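Local coordinates for cytoplasmic protein (Cryptococcus neoformans var. grubii serotype A, PDB 7LPO) that probably hydrolyses steryl beta-glucosides, acting as a sterylglucosidase of glycoside hydrolase family 5, at residues V8-T12 / H420-I424; Y116-D122 / E246-R250; R304-G308 / P333-W339; Y546-Q550 / R660-A664; Y669-V674 / V705-I709. One frame throughout, in Å; residues are numbered along the deposited sequence.

Contact 1 closes the longest loop. It ties the N-terminal segment 8-12 to the turn between helix 400-419 and strand 424-427, with 407 residues between its segments. Contacts 2 and 3 are nested inside that loop, one after the other. Contact 2 packs helix 118-133 on helix 232-254. Contact 3 closes a short, strand-rich excursion at the end of helix 299-306. Contacts 4 and 5 follow in series. Contact 4 brings the start of helix 547-559 to helix 662-665. Strand 669-673 comes next in the chain and pairs with strand 707-710 in contact 5. No two contacts cross. Contacts 3 and 5 lie on opposite sides of the chain's centre, their own centres about 60 Å apart.

Contact 1 of 5, residues V8-T12 / H420-I424; sequences VSPVT and HPESI
The hydroxyl of S9 is gripped by three partners. It donates to the carboxylate of E422, with S9 OG 2.6 Å from E422 OE1. It also accepts two backbone N-H groups of its own segment. V11 N lies 2.9 Å from S9 OG, and T12 N lies 3.1 Å from it on a nearly straight bond (172°). The bond to E422 OE1 uses the syn lone pair, on the side of the other carboxylate oxygen. That second oxygen is taken by T12, whose OG1 donates to E422 OE2 at 2.6 Å. T12 OG1 also comes in on the syn side, but 25° out of the carboxylate plane. The two hydroxyls thus hold both oxygens of one carboxylate and should fix its rotation. E422 reaches them because its chain bends at chi2 (-68°). Y20 OH is a further partner of E422 OE1, and T12 OG1 also meets N14 N. Three neutral hydroxyls round the carboxylate would probably favour its charged form. Carbon contacts are few. T12 CG2 touches P421 CB at 4.0 Å, and V11 CG1 lies 3.3 Å from P421 O. On one side S9 forms an ST turn and an ST motif. On the other, H420-S423 is a type I beta turn following helix 400-419. The contact is a surface junction of these two turns, tying the N-terminal segment to a helix-to-strand connection.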
# COMPACT_ATOMS: atom_id res chain seq x y z
N VAL A 8 29.50 -7.54 -9.99
CA VAL A 8 29.65 -6.39 -9.11
C VAL A 8 28.38 -5.56 -9.13
O VAL A 8 27.66 -5.50 -10.13
CB VAL A 8 30.87 -5.51 -9.48
CG1 VAL A 8 32.16 -6.32 -9.40
CG2 VAL A 8 30.70 -4.92 -10.88
N SER A 9 28.11 -4.90 -8.01
CA SER A 9 26.92 -4.08 -7.88
C SER A 9 26.98 -2.89 -8.83
O SER A 9 28.06 -2.30 -9.02
CB SER A 9 26.78 -3.59 -6.44
OG SER A 9 26.16 -2.32 -6.40
N PRO A 10 25.87 -2.52 -9.46
CA PRO A 10 25.86 -1.30 -10.27
C PRO A 10 25.83 -0.03 -9.44
O PRO A 10 26.03 1.05 -10.00
CB PRO A 10 24.58 -1.44 -11.11
CG PRO A 10 23.66 -2.25 -10.25
CD PRO A 10 24.53 -3.16 -9.38
N VAL A 11 25.58 -0.12 -8.13
CA VAL A 11 25.54 1.06 -7.26
C VAL A 11 26.91 1.38 -6.69
O VAL A 11 27.38 2.52 -6.75
CB VAL A 11 24.51 0.84 -6.13
CG1 VAL A 11 24.31 2.13 -5.34
CG2 VAL A 11 23.17 0.34 -6.68
N THR A 12 27.58 0.37 -6.14
CA THR A 12 28.85 0.54 -5.46
C THR A 12 30.05 0.03 -6.24
O THR A 12 31.17 0.45 -5.96
CB THR A 12 28.82 -0.20 -4.12
OG1 THR A 12 28.75 -1.61 -4.39
CG2 THR A 12 27.62 0.25 -3.29
N HIS A 420 22.04 2.07 3.50
CA HIS A 420 21.82 0.79 2.84
C HIS A 420 22.39 0.94 1.44
O HIS A 420 21.65 1.23 0.48
CB HIS A 420 20.34 0.41 2.85
CG HIS A 420 20.06 -0.98 2.38
ND1 HIS A 420 18.82 -1.56 2.47
CD2 HIS A 420 20.87 -1.90 1.80
CE1 HIS A 420 18.87 -2.77 1.95
NE2 HIS A 420 20.10 -3.01 1.55
N PRO A 421 23.70 0.75 1.28
CA PRO A 421 24.34 1.07 -0.01
C PRO A 421 23.80 0.30 -1.19
O PRO A 421 23.77 0.85 -2.30
CB PRO A 421 25.82 0.74 0.23
CG PRO A 421 26.01 0.85 1.71
CD PRO A 421 24.69 0.44 2.33
N GLU A 422 23.40 -0.96 -1.01
CA GLU A 422 22.89 -1.79 -2.10
C GLU A 422 21.36 -1.80 -2.17
O GLU A 422 20.78 -2.71 -2.76
CB GLU A 422 23.40 -3.22 -1.95
CG GLU A 422 24.90 -3.36 -1.94
CD GLU A 422 25.53 -3.04 -3.28
OE1 GLU A 422 24.78 -2.80 -4.25
OE2 GLU A 422 26.77 -3.02 -3.36
N SER A 423 20.71 -0.80 -1.57
CA SER A 423 19.26 -0.83 -1.49
C SER A 423 18.62 -0.75 -2.87
O SER A 423 19.02 0.06 -3.72
CB SER A 423 18.74 0.31 -0.63
OG SER A 423 17.32 0.34 -0.65
N ILE A 424 17.61 -1.58 -3.09
CA ILE A 424 16.72 -1.40 -4.22
C ILE A 424 15.75 -0.28 -3.89
O ILE A 424 15.14 -0.26 -2.82
CB ILE A 424 15.98 -2.71 -4.54
CG1 ILE A 424 16.97 -3.79 -4.99
CG2 ILE A 424 14.95 -2.48 -5.62
CD1 ILE A 424 16.38 -5.18 -5.08

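Contact 2 of 5, residues Y116-D122 / E246-R250; sequences YDYAYMD and ELAKR
Helix 118-133 packs by its first turn on helix 232-254, and R250 grips D122 across them side-on, in a two-nitrogen salt bridge. R250 NE donates to D122 OD1 at 2.8 Å, and R250 NH2 donates to D122 OD2, also at 2.8 Å. Both oxygens are met on the syn side. The carboxylate and guanidinium planes are 32° apart, so the pair is somewhat twisted. R250 turns its guanidinium this way by a bend at chi2 (88°). Y118 CB lies over one face of that group, and Y118 CD1 comes within 3.3 Å of R250 NH1. The segments of the two helices cross at -53°, with axes 10.2 Å apart. Each helix leads into a strand of the parallel run 98-104, 137-143, 263-267, consistent with the TIM barrel of this family. Between the helices lies M121, extended beyond CG. Its CE touches E246 CB at 3.4 Å, and its SD rests near R250 CB. E246 CG forms a CH-pi contact over one face of the Y116 ring, 3.8 Å from the centroid. Y118 OH makes a weak, long bond to E246 OE1. D117 caps helix 118-133 through the bond from Y120 N to D117 OD1, at 3.0 Å.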
# COMPACT_ATOMS: atom_id res chain seq x y z
N TYR A 116 13.51 9.69 19.09
CA TYR A 116 13.24 8.47 18.35
C TYR A 116 13.04 7.29 19.30
O TYR A 116 13.79 7.12 20.27
CB TYR A 116 14.39 8.18 17.38
CG TYR A 116 14.63 9.30 16.38
CD1 TYR A 116 13.69 9.61 15.41
CD2 TYR A 116 15.81 10.04 16.41
CE1 TYR A 116 13.91 10.63 14.50
CE2 TYR A 116 16.03 11.06 15.52
CZ TYR A 116 15.08 11.35 14.56
OH TYR A 116 15.31 12.37 13.67
N ASP A 117 12.03 6.48 19.00
CA ASP A 117 11.71 5.28 19.78
C ASP A 117 12.68 4.18 19.36
O ASP A 117 12.40 3.34 18.50
CB ASP A 117 10.26 4.86 19.58
CG ASP A 117 9.80 3.85 20.62
OD1 ASP A 117 10.65 3.11 21.16
OD2 ASP A 117 8.58 3.77 20.88
N TYR A 118 13.86 4.19 19.99
CA TYR A 118 14.88 3.20 19.66
C TYR A 118 14.45 1.79 20.04
O TYR A 118 14.86 0.83 19.40
CB TYR A 118 16.19 3.57 20.36
CG TYR A 118 16.81 4.78 19.73
CD1 TYR A 118 17.36 4.70 18.46
CD2 TYR A 118 16.83 6.01 20.38
CE1 TYR A 118 17.93 5.81 17.86
CE2 TYR A 118 17.40 7.13 19.77
CZ TYR A 118 17.95 7.01 18.51
OH TYR A 118 18.51 8.08 17.88
N ALA A 119 13.58 1.66 21.05
CA ALA A 119 13.11 0.34 21.42
C ALA A 119 12.23 -0.26 20.33
O ALA A 119 12.33 -1.46 20.04
CB ALA A 119 12.34 0.42 22.74
N TYR A 120 11.37 0.55 19.71
CA TYR A 120 10.55 0.00 18.63
C TYR A 120 11.41 -0.35 17.44
O TYR A 120 11.17 -1.36 16.76
CB TYR A 120 9.46 0.99 18.23
CG TYR A 120 8.48 0.36 17.28
CD1 TYR A 120 7.70 -0.71 17.68
CD2 TYR A 120 8.35 0.81 15.96
CE1 TYR A 120 6.80 -1.32 16.81
CE2 TYR A 120 7.44 0.22 15.09
CZ TYR A 120 6.68 -0.85 15.52
OH TYR A 120 5.78 -1.45 14.67
N MET A 121 12.43 0.45 17.16
CA MET A 121 13.42 0.14 16.15
C MET A 121 14.02 -1.28 16.36
O MET A 121 14.13 -2.05 15.43
CB MET A 121 14.56 1.13 16.19
CG MET A 121 14.20 2.54 15.84
SD MET A 121 15.56 3.47 15.20
CE MET A 121 14.87 4.97 14.72
N ASP A 122 14.39 -1.55 17.61
CA ASP A 122 14.99 -2.87 17.92
C ASP A 122 13.94 -3.97 17.84
O ASP A 122 14.28 -5.11 17.50
CB ASP A 122 15.61 -2.80 19.32
CG ASP A 122 16.83 -1.90 19.38
OD1 ASP A 122 17.43 -1.61 18.33
OD2 ASP A 122 17.22 -1.49 20.48
N GLU A 246 16.91 6.97 10.53
CA GLU A 246 17.39 6.40 11.79
C GLU A 246 17.07 4.92 11.90
O GLU A 246 17.85 4.15 12.46
CB GLU A 246 16.79 7.16 12.97
CG GLU A 246 17.38 8.53 13.20
CD GLU A 246 18.78 8.48 13.78
OE1 GLU A 246 19.05 7.58 14.61
OE2 GLU A 246 19.60 9.33 13.40
N LEU A 247 15.92 4.50 11.37
CA LEU A 247 15.62 3.07 11.33
C LEU A 247 16.62 2.35 10.43
O LEU A 247 17.21 1.34 10.83
CB LEU A 247 14.19 2.84 10.84
CG LEU A 247 13.74 1.40 10.61
CD1 LEU A 247 13.97 0.59 11.87
CD2 LEU A 247 12.27 1.37 10.19
N ALA A 248 16.83 2.87 9.22
CA ALA A 248 17.80 2.27 8.30
C ALA A 248 19.18 2.20 8.93
O ALA A 248 19.85 1.16 8.89
CB ALA A 248 17.86 3.07 6.99
N LYS A 249 19.65 3.32 9.49
CA LYS A 249 20.92 3.33 10.19
C LYS A 249 20.96 2.28 11.29
O LYS A 249 21.96 1.58 11.45
CB LYS A 249 21.17 4.72 10.78
CG LYS A 249 22.42 4.83 11.63
CD LYS A 249 22.92 6.28 11.65
CE LYS A 249 22.87 6.85 13.04
NZ LYS A 249 23.85 6.16 13.92
N ARG A 250 19.88 2.17 12.06
CA ARG A 250 19.84 1.20 13.15
C ARG A 250 20.02 -0.22 12.61
O ARG A 250 20.78 -1.01 13.17
CB ARG A 250 18.53 1.31 13.91
CG ARG A 250 18.48 0.50 15.19
CD ARG A 250 19.04 1.32 16.33
NE ARG A 250 18.86 0.68 17.63
CZ ARG A 250 19.21 1.24 18.78
NH1 ARG A 250 19.75 2.46 18.77
NH2 ARG A 250 19.03 0.61 19.92

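Contact 3 of 5, residues R304-G308 / P333-W339; sequences RLGMG and PKGVKLW
Two backbone hydrogen bonds join the end of helix 299-306 to the loop 333-339. L338 N donates to G306 O at 2.9 Å, and G335 N donates to G308 O at 3.1 Å. The second lies in its carbonyl plane, on a lone pair; the first is tilted 24° from its own. K337 CA also lies 3.4 Å from G306 O, a CA-H...O contact. The helix stops here in a Schellman motif: G308 N bonds to L305 O, the next residue's N bonds to R304 O, and G308 is the C-prime residue with positive phi (86°). G308 CA comes 3.0 Å from V336 O. Across the contact, P333-V336 forms a type I' turn, and its G335 is the residue nearest G308. Apolar contacts flank the bonds. L305 CD2 meets P333 CD at 3.9 Å, crossing at about a right angle. M307 bends at chi2 and chi3 (-60°), and its SD comes obliquely to the five-membered ring of W339, a Met-aromatic contact 3.9 Å from CD1. M307 CE meets the extended chain of K337 at an oblique crossing, 3.6 Å from K337 CE. K337 O is hydrogen-bonded to H170 ND1, and the L338 backbone bonds to that of D167. Both hydrogen bonds across the contact are backbone to backbone; side chains meet through carbon and sulfur. The joint therefore probably depends on backbone shape, and G308, with no CB, lets G335 and V336 come this close.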
# COMPACT_ATOMS: atom_id res chain seq x y z
N ARG A 304 -13.84 28.02 4.37
CA ARG A 304 -14.85 28.75 5.14
C ARG A 304 -15.27 27.95 6.37
O ARG A 304 -15.45 28.52 7.45
CB ARG A 304 -16.08 29.03 4.27
CG ARG A 304 -15.84 30.04 3.16
CD ARG A 304 -16.95 29.92 2.14
NE ARG A 304 -16.75 30.79 0.98
CZ ARG A 304 -17.29 30.58 -0.21
NH1 ARG A 304 -18.06 29.51 -0.41
NH2 ARG A 304 -17.06 31.42 -1.21
N LEU A 305 -15.44 26.64 6.21
CA LEU A 305 -15.74 25.80 7.36
C LEU A 305 -14.62 25.85 8.39
O LEU A 305 -14.87 25.88 9.59
CB LEU A 305 -15.97 24.35 6.89
CG LEU A 305 -17.28 24.07 6.15
CD1 LEU A 305 -17.26 22.66 5.54
CD2 LEU A 305 -18.47 24.22 7.06
N GLY A 306 -13.37 25.84 7.93
CA GLY A 306 -12.25 25.91 8.84
C GLY A 306 -12.15 27.22 9.58
O GLY A 306 -11.40 27.31 10.56
N MET A 307 -12.85 28.26 9.12
CA MET A 307 -13.00 29.51 9.85
C MET A 307 -14.31 29.55 10.63
O MET A 307 -14.71 30.62 11.10
CB MET A 307 -12.92 30.69 8.88
CG MET A 307 -11.50 31.04 8.44
SD MET A 307 -10.36 31.41 9.81
CE MET A 307 -11.18 32.83 10.55
N GLY A 308 -14.98 28.41 10.79
CA GLY A 308 -16.14 28.32 11.64
C GLY A 308 -17.45 28.69 11.00
O GLY A 308 -18.46 28.80 11.72
N PRO A 333 -19.91 24.43 11.97
CA PRO A 333 -18.93 24.39 13.07
C PRO A 333 -19.29 25.29 14.23
O PRO A 333 -18.67 25.17 15.30
CB PRO A 333 -17.62 24.86 12.41
CG PRO A 333 -17.86 24.78 10.93
CD PRO A 333 -19.33 25.00 10.74
N LYS A 334 -20.26 26.20 14.05
CA LYS A 334 -20.70 27.12 15.10
C LYS A 334 -19.54 27.93 15.65
O LYS A 334 -19.35 28.05 16.87
CB LYS A 334 -21.42 26.36 16.21
CG LYS A 334 -22.73 25.73 15.76
CD LYS A 334 -22.95 24.37 16.41
CE LYS A 334 -24.36 24.27 16.98
NZ LYS A 334 -25.37 23.90 15.93
N GLY A 335 -18.77 28.53 14.75
CA GLY A 335 -17.69 29.41 15.12
C GLY A 335 -16.40 28.72 15.48
O GLY A 335 -15.38 29.40 15.59
N VAL A 336 -16.41 27.40 15.67
CA VAL A 336 -15.17 26.68 15.96
C VAL A 336 -14.28 26.72 14.74
O VAL A 336 -14.73 26.52 13.60
CB VAL A 336 -15.48 25.24 16.40
CG1 VAL A 336 -14.21 24.42 16.44
CG2 VAL A 336 -16.17 25.23 17.77
N LYS A 337 -13.00 26.99 14.96
CA LYS A 337 -12.03 27.14 13.88
C LYS A 337 -11.01 26.01 13.93
O LYS A 337 -10.64 25.53 15.00
CB LYS A 337 -11.31 28.49 13.98
CG LYS A 337 -12.24 29.67 13.79
CD LYS A 337 -11.52 30.99 13.99
CE LYS A 337 -12.51 32.15 13.88
NZ LYS A 337 -11.93 33.45 14.33
N LEU A 338 -10.56 25.60 12.74
CA LEU A 338 -9.56 24.54 12.65
C LEU A 338 -8.22 24.98 13.21
O LEU A 338 -7.43 24.15 13.68
CB LEU A 338 -9.39 24.10 11.20
CG LEU A 338 -8.26 23.11 10.93
CD1 LEU A 338 -8.58 21.77 11.59
CD2 LEU A 338 -8.01 22.92 9.44
N TRP A 339 -7.94 26.27 13.18
CA TRP A 339 -6.59 26.78 13.37
C TRP A 339 -6.29 27.02 14.84
O TRP A 339 -7.09 27.64 15.55
CB TRP A 339 -6.42 28.06 12.56
CG TRP A 339 -6.91 27.87 11.17
CD1 TRP A 339 -8.07 28.31 10.64
CD2 TRP A 339 -6.24 27.14 10.13
NE1 TRP A 339 -8.17 27.93 9.33
CE2 TRP A 339 -7.06 27.19 8.99
CE3 TRP A 339 -5.03 26.44 10.06
CZ2 TRP A 339 -6.71 26.58 7.79
CZ3 TRP A 339 -4.68 25.83 8.86
CH2 TRP A 339 -5.52 25.90 7.75

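Contact 4 of 5, residues Y546-Q550 / R660-A664; sequences YSSQQ and RAVAA
With chi1 at -74°, Y546 carries its ring beside its own backbone N and up against R660. R660 chi1 (-57°) sets CG against the ring next to CB. The bends at chi2 and chi3 then carry the guanidinium off toward its acidic partners. R660 CB sits over the centre of one face of the Y546 ring, in a CH-pi contact 4.0 Å from the centroid. R660 CG reaches farther along the ring, 3.5 Å from Y546 CZ. Ring and guanidinium planes stand 57° apart, so the two flat groups do not stack. Three alanines fill the rest of the contact. A661 CB packs on the start of helix 547-559, 3.8 Å from Q550 CA. A663 CB touches the amide end of Q550, 3.8 Å from its NE2. A664 CB lies 3.4 Å from Q550 O and 4.0 Å from Q550 CG. The extended chain of Q550 runs along these methyls. A661 is the N-cap of helix 662-665. The polar ends look outside the two segments. Y546 OH bonds to D597, which also forms a salt bridge with R660. A second salt bridge joins R660 to D589, and Y526 makes a cation-pi contact with it. The buried arginine thus offers carbon to the Y546 ring, while D597 and D589 probably offset its charge and fix where the guanidinium lies. D597 alone ties both residues of the CH-pi pair.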
# COMPACT_ATOMS: atom_id res chain seq x y z
N TYR A 546 -17.40 -18.49 1.18
CA TYR A 546 -16.65 -17.38 0.65
C TYR A 546 -16.54 -17.35 -0.89
O TYR A 546 -15.62 -16.80 -1.41
CB TYR A 546 -15.26 -17.37 1.26
CG TYR A 546 -15.21 -16.93 2.67
CD1 TYR A 546 -15.23 -15.60 2.99
CD2 TYR A 546 -15.16 -17.84 3.70
CE1 TYR A 546 -15.18 -15.18 4.28
CE2 TYR A 546 -15.11 -17.43 5.00
CZ TYR A 546 -15.12 -16.10 5.29
OH TYR A 546 -15.07 -15.66 6.54
N SER A 547 -17.49 -17.98 -1.56
CA SER A 547 -17.58 -18.04 -3.02
C SER A 547 -17.33 -16.68 -3.67
O SER A 547 -16.59 -16.58 -4.66
CB SER A 547 -18.96 -18.56 -3.44
OG SER A 547 -19.24 -19.82 -2.88
N SER A 548 -18.01 -15.64 -3.19
CA SER A 548 -17.87 -14.32 -3.82
C SER A 548 -16.48 -13.74 -3.57
O SER A 548 -15.85 -13.19 -4.49
CB SER A 548 -18.94 -13.38 -3.30
OG SER A 548 -20.18 -13.66 -3.92
N GLN A 549 -15.99 -13.83 -2.34
CA GLN A 549 -14.64 -13.34 -2.06
C GLN A 549 -13.62 -14.09 -2.91
O GLN A 549 -12.63 -13.50 -3.39
CB GLN A 549 -14.34 -13.49 -0.57
CG GLN A 549 -15.16 -12.56 0.32
CD GLN A 549 -16.51 -13.14 0.74
OE1 GLN A 549 -17.05 -14.03 0.07
NE2 GLN A 549 -17.06 -12.62 1.83
N GLN A 550 -13.85 -15.39 -3.12
CA GLN A 550 -12.93 -16.22 -3.88
C GLN A 550 -12.84 -15.77 -5.33
O GLN A 550 -11.75 -15.62 -5.88
CB GLN A 550 -13.36 -17.67 -3.79
CG GLN A 550 -12.45 -18.64 -4.49
CD GLN A 550 -12.69 -20.08 -4.06
OE1 GLN A 550 -12.87 -20.95 -4.91
NE2 GLN A 550 -12.71 -20.32 -2.77
N ARG A 660 -9.48 -17.41 4.63
CA ARG A 660 -10.68 -17.09 3.87
C ARG A 660 -10.33 -17.03 2.39
O ARG A 660 -9.47 -16.24 1.98
CB ARG A 660 -11.29 -15.76 4.33
CG ARG A 660 -11.64 -15.72 5.81
CD ARG A 660 -10.49 -15.13 6.62
NE ARG A 660 -10.38 -13.68 6.48
CZ ARG A 660 -11.21 -12.80 7.05
NH1 ARG A 660 -12.23 -13.24 7.79
NH2 ARG A 660 -11.01 -11.50 6.89
N ALA A 661 -11.01 -17.86 1.59
CA ALA A 661 -10.78 -17.92 0.14
C ALA A 661 -9.34 -18.28 -0.18
O ALA A 661 -8.75 -17.76 -1.13
CB ALA A 661 -11.18 -16.61 -0.53
N VAL A 662 -8.76 -19.18 0.62
CA VAL A 662 -7.39 -19.64 0.41
C VAL A 662 -7.20 -20.18 -1.01
O VAL A 662 -6.12 -20.04 -1.59
CB VAL A 662 -7.04 -20.69 1.48
CG1 VAL A 662 -7.77 -22.01 1.22
CG2 VAL A 662 -5.55 -20.90 1.56
N ALA A 663 -8.23 -20.79 -1.59
CA ALA A 663 -8.07 -21.34 -2.93
C ALA A 663 -7.66 -20.27 -3.94
O ALA A 663 -7.01 -20.58 -4.94
CB ALA A 663 -9.36 -22.02 -3.38
N ALA A 664 -8.02 -19.01 -3.70
CA ALA A 664 -7.73 -17.97 -4.67
C ALA A 664 -6.38 -17.30 -4.45
O ALA A 664 -5.72 -16.93 -5.43
CB ALA A 664 -8.84 -16.90 -4.65

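Contact 5 of 5, residues Y669-V674 / V705-I709; sequences YPVATV and VYTEI
T673 and T707 lie side by side across the two segments, pointing the same way. T673 OG1 is 3.9 Å from T707 CG2. T707 turns its hydroxyl beside its own backbone N (chi1 -62°), and there T707 OG1 accepts from V674 N at 3.1 Å. Y754 OH also partners T707 OG1, while T673 OG1 bonds to Y691. P670 and I709 form an antiparallel non-hydrogen-bonded pair with side chains on one face. P670 CB meets I709 CG1 at 3.9 Å. A672 and E708 point to the other face as a hydrogen-bonded pair, and E708 forms a salt bridge with R34. E708 N donates to A672 O at 2.8 Å, and A672 N donates back to E708 O at 3.3 Å. V671 N makes a weak bond to the same oxygen. V671 and A672 both face E708, a classic beta bulge, and the chain turns a corner there. Beyond the threonines, V674 CG2 packs on V705 CG1 at 4.0 Å. Both segments fall in the region assigned to the glycoside hydrolase family 5 C-terminal domain. Strand 669-673 pairs on its other edge with strand 35-43, and strand 707-710 with 749-753, while P670 and I709 touch strand 689-696 of the four-stranded sheet.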
# COMPACT_ATOMS: atom_id res chain seq x y z
N TYR A 669 3.07 -21.00 -8.85
CA TYR A 669 3.80 -19.99 -9.60
C TYR A 669 5.28 -20.35 -9.60
O TYR A 669 5.74 -21.09 -8.72
CB TYR A 669 3.58 -18.59 -9.02
CG TYR A 669 4.34 -18.30 -7.75
CD1 TYR A 669 3.88 -18.76 -6.53
CD2 TYR A 669 5.49 -17.53 -7.78
CE1 TYR A 669 4.58 -18.49 -5.36
CE2 TYR A 669 6.18 -17.24 -6.63
CZ TYR A 669 5.73 -17.72 -5.42
OH TYR A 669 6.42 -17.44 -4.28
N PRO A 670 6.03 -19.84 -10.58
CA PRO A 670 7.48 -20.12 -10.67
C PRO A 670 8.30 -19.18 -9.79
O PRO A 670 8.38 -17.97 -10.05
CB PRO A 670 7.78 -19.91 -12.16
CG PRO A 670 6.78 -18.85 -12.58
CD PRO A 670 5.54 -19.04 -11.73
N VAL A 671 8.94 -19.75 -8.78
CA VAL A 671 9.77 -18.95 -7.88
C VAL A 671 11.04 -18.48 -8.58
O VAL A 671 11.51 -17.36 -8.35
CB VAL A 671 10.09 -19.76 -6.61
CG1 VAL A 671 11.10 -19.03 -5.77
CG2 VAL A 671 8.82 -20.04 -5.82
N ALA A 672 11.63 -19.33 -9.42
CA ALA A 672 12.88 -19.00 -10.08
C ALA A 672 12.94 -19.75 -11.40
O ALA A 672 12.59 -20.94 -11.46
CB ALA A 672 14.10 -19.36 -9.22
N THR A 673 13.38 -19.06 -12.44
CA THR A 673 13.24 -19.57 -13.80
C THR A 673 14.53 -19.38 -14.58
O THR A 673 15.10 -18.29 -14.60
CB THR A 673 12.10 -18.87 -14.54
OG1 THR A 673 10.85 -19.23 -13.95
CG2 THR A 673 12.11 -19.28 -15.99
N VAL A 674 14.96 -20.45 -15.24
CA VAL A 674 16.02 -20.37 -16.24
C VAL A 674 15.35 -19.86 -17.52
O VAL A 674 14.63 -20.60 -18.19
CB VAL A 674 16.71 -21.72 -16.46
CG1 VAL A 674 17.65 -21.64 -17.64
CG2 VAL A 674 17.44 -22.14 -15.18
N VAL A 705 21.37 -25.33 -11.55
CA VAL A 705 20.68 -24.11 -12.00
C VAL A 705 19.50 -24.56 -12.84
O VAL A 705 19.64 -24.90 -14.01
CB VAL A 705 21.60 -23.17 -12.78
CG1 VAL A 705 20.87 -21.90 -13.16
CG2 VAL A 705 22.84 -22.86 -11.95
N TYR A 706 18.31 -24.54 -12.23
CA TYR A 706 17.10 -25.07 -12.84
C TYR A 706 15.93 -24.19 -12.42
O TYR A 706 16.05 -23.31 -11.56
CB TYR A 706 16.87 -26.52 -12.41
CG TYR A 706 17.05 -26.66 -10.93
CD1 TYR A 706 16.00 -26.39 -10.07
CD2 TYR A 706 18.28 -26.99 -10.38
CE1 TYR A 706 16.16 -26.47 -8.71
CE2 TYR A 706 18.46 -27.08 -9.01
CZ TYR A 706 17.39 -26.82 -8.18
OH TYR A 706 17.52 -26.89 -6.81
N THR A 707 14.78 -24.46 -13.01
CA THR A 707 13.55 -23.76 -12.69
C THR A 707 12.85 -24.43 -11.51
O THR A 707 12.78 -25.66 -11.42
CB THR A 707 12.64 -23.75 -13.91
OG1 THR A 707 13.29 -23.04 -14.98
CG2 THR A 707 11.31 -23.10 -13.61
N GLU A 708 12.36 -23.60 -10.59
CA GLU A 708 11.67 -24.04 -9.39
C GLU A 708 10.27 -23.44 -9.38
O GLU A 708 10.11 -22.23 -9.57
CB GLU A 708 12.39 -23.64 -8.11
CG GLU A 708 13.77 -24.24 -7.95
CD GLU A 708 14.45 -23.82 -6.65
OE1 GLU A 708 13.99 -24.26 -5.57
OE2 GLU A 708 15.45 -23.07 -6.72
N ILE A 709 9.28 -24.28 -9.16
CA ILE A 709 7.87 -23.90 -9.18
C ILE A 709 7.26 -24.34 -7.86
O ILE A 709 7.50 -25.46 -7.39
CB ILE A 709 7.13 -24.53 -10.38
CG1 ILE A 709 7.50 -23.80 -11.66
CG2 ILE A 709 5.64 -24.53 -10.14
CD1 ILE A 709 7.28 -24.62 -12.94